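Local coordinates for protein transport protein SEC16 (Saccharomyces cerevisiae, PDB 3MZK) that helps initiate assembly of the COPII coat that forms transport vesicles at the endoplasmic reticulum, takes part in cargo selection, and is involved in autophagy, at residues K200-G205 with F219-F224. Sequence-based numbering, arbitrary orientation.
Sequences KYLYEG and FLLLIF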
loop_
_atom_site.group_PDB
_atom_site.type_symbol
_atom_site.label_atom_id
_atom_site.label_comp_id
_atom_site.label_asym_id
_atom_site.label_seq_id
_atom_site.Cartn_x
_atom_site.Cartn_y
_atom_site.Cartn_z
ATOM N N LYS B 200 15.291 13.622 21.561
ATOM C CA LYS B 200 15.205 14.103 22.938
ATOM C C LYS B 200 15.561 12.995 23.924
ATOM O O LYS B 200 16.234 13.234 24.920
ATOM C CB LYS B 200 13.823 14.713 23.235
ATOM C CG LYS B 200 13.654 16.208 22.702
ATOM C CD LYS B 200 12.138 16.650 22.679
ATOM C CE LYS B 200 11.970 18.073 22.035
ATOM N NZ LYS B 200 10.466 18.449 21.949
ATOM N N TYR B 201 15.112 11.778 23.646
ATOM C CA TYR B 201 15.417 10.653 24.528
ATOM C C TYR B 201 16.918 10.353 24.561
ATOM O O TYR B 201 17.500 10.165 25.628
ATOM C CB TYR B 201 14.618 9.403 24.129
ATOM C CG TYR B 201 15.185 8.125 24.692
ATOM C CD1 TYR B 201 15.024 7.800 26.033
ATOM C CD2 TYR B 201 15.894 7.248 23.886
ATOM C CE1 TYR B 201 15.551 6.634 26.555
ATOM C CE2 TYR B 201 16.423 6.082 24.395
ATOM C CZ TYR B 201 16.252 5.779 25.730
ATOM O OH TYR B 201 16.787 4.615 26.235
ATOM N N LEU B 202 17.546 10.333 23.391
ATOM C CA LEU B 202 18.968 10.022 23.291
ATOM C C LEU B 202 19.856 11.136 23.842
ATOM O O LEU B 202 20.785 10.874 24.605
ATOM C CB LEU B 202 19.356 9.723 21.839
ATOM C CG LEU B 202 18.752 8.473 21.193
ATOM C CD1 LEU B 202 19.119 8.397 19.726
ATOM C CD2 LEU B 202 19.197 7.216 21.917
ATOM N N TYR B 203 19.561 12.374 23.459
ATOM C CA TYR B 203 20.463 13.494 23.723
ATOM C C TYR B 203 20.144 14.277 24.993
ATOM O O TYR B 203 20.916 15.146 25.393
ATOM C CB TYR B 203 20.501 14.439 22.518
ATOM N N GLU B 204 19.015 13.976 25.624
ATOM C CA GLU B 204 18.632 14.671 26.850
ATOM C C GLU B 204 19.727 14.561 27.904
ATOM O O GLU B 204 20.058 15.539 28.576
ATOM C CB GLU B 204 17.320 14.113 27.404
ATOM N N GLY B 205 20.283 13.361 28.041
ATOM C CA GLY B 205 21.315 13.102 29.026
ATOM C C GLY B 205 20.752 12.457 30.277
ATOM O O GLY B 205 19.548 12.217 30.374
ATOM N N PHE B 219 24.776 6.896 16.032
ATOM C CA PHE B 219 24.561 5.621 15.366
ATOM C C PHE B 219 23.136 5.126 15.606
ATOM O O PHE B 219 22.410 4.831 14.658
ATOM C CB PHE B 219 25.595 4.596 15.832
ATOM C CG PHE B 219 25.906 3.534 14.812
ATOM C CD1 PHE B 219 27.176 2.981 14.733
ATOM C CD2 PHE B 219 24.932 3.080 13.938
ATOM C CE1 PHE B 219 27.467 2.002 13.803
ATOM C CE2 PHE B 219 25.220 2.099 13.003
ATOM C CZ PHE B 219 26.490 1.561 12.938
ATOM N N LEU B 220 22.735 5.052 16.872
ATOM C CA LEU B 220 21.387 4.608 17.223
ATOM C C LEU B 220 20.325 5.471 16.551
ATOM O O LEU B 220 19.345 4.957 16.002
ATOM C CB LEU B 220 21.182 4.632 18.740
ATOM C CG LEU B 220 21.842 3.522 19.554
ATOM C CD1 LEU B 220 21.579 3.732 21.034
ATOM C CD2 LEU B 220 21.337 2.161 19.102
ATOM N N LEU B 221 20.526 6.783 16.603
ATOM C CA LEU B 221 19.589 7.724 16.012
ATOM C C LEU B 221 19.361 7.401 14.547
ATOM O O LEU B 221 18.221 7.338 14.090
ATOM C CB LEU B 221 20.103 9.153 16.159
ATOM C CG LEU B 221 19.257 10.235 15.490
ATOM C CD1 LEU B 221 17.810 10.155 15.947
ATOM C CD2 LEU B 221 19.837 11.602 15.787
ATOM N N LEU B 222 20.446 7.181 13.813
ATOM C CA LEU B 222 20.348 6.925 12.383
ATOM C C LEU B 222 19.605 5.631 12.064
ATOM O O LEU B 222 18.729 5.612 11.199
ATOM C CB LEU B 222 21.732 6.902 11.737
ATOM C CG LEU B 222 21.670 6.641 10.232
ATOM C CD1 LEU B 222 22.302 7.782 9.470
ATOM C CD2 LEU B 222 22.327 5.317 9.883
ATOM N N ILE B 223 19.966 4.552 12.754
ATOM C CA ILE B 223 19.309 3.260 12.562
ATOM C C ILE B 223 17.798 3.344 12.745
ATOM O O ILE B 223 17.037 2.787 11.955
ATOM C CB ILE B 223 19.854 2.202 13.533
ATOM C CG1 ILE B 223 21.343 1.972 13.280
ATOM C CG2 ILE B 223 19.103 0.903 13.367
ATOM C CD1 ILE B 223 21.959 0.940 14.181
ATOM N N PHE B 224 17.369 4.044 13.790
ATOM C CA PHE B 224 15.945 4.186 14.078
ATOM C C PHE B 224 15.253 5.129 13.100
ATOM O O PHE B 224 14.067 4.974 12.817
ATOM C CB PHE B 224 15.725 4.645 15.524
ATOM C CG PHE B 224 16.178 3.647 16.546
ATOM C CD1 PHE B 224 15.873 2.301 16.401
ATOM C CD2 PHE B 224 16.927 4.045 17.642
ATOM C CE1 PHE B 224 16.299 1.373 17.336
ATOM C CE2 PHE B 224 17.356 3.119 18.582
ATOM C CZ PHE B 224 17.041 1.783 18.427
#
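L202, near the C-terminal end of helix 191-203, spreads its two methyls over L220 and L221 of helix 214-226, and these two leucine pairs make up the contact. Just before it, Y201 lies on a different face of the helix: its side chain packs on I181 of the second subunit, another copy of this protein, and its OH is hydrogen-bonded to D178 of that subunit. L202 points toward the second helix and carries the larger share of the 132 Å² buried between the segments. With CG anti to its own carbonyl carbon (chi1 -66°), the isobutyl group extends across the gap and its fork opens against the partner helix. CD1 takes one side, 3.8 Å from L221 CB and equally close, 3.8 Å, to the backbone L221 N. CD2 takes the other, at a looser 4.3 Å from L220 CD1. L221 meets CD1 with its CB; with CG anti to the backbone N (chi1 176°), its branch goes to I198 and Q199 of helix 191-203. Beyond L202 the chain runs on to G205, whose O accepts a hydrogen bond from R177 NH2, before the unmodelled 206-211. The contact is small, and its side-chain part is apolar, with the backbones 7.7 Å apart between L202 CA and L221 CA. The two helices are consecutive and run antiparallel, an α-helical hairpin within the Sec23-binding domain, whose helices stack as an α-solenoid. One turn further along helix 214-226, F224 continues the seam against I198, while F219, L222 and I223 back onto helix 252-261, and L220 and F224 also meet L158 and L184 of the second subunit.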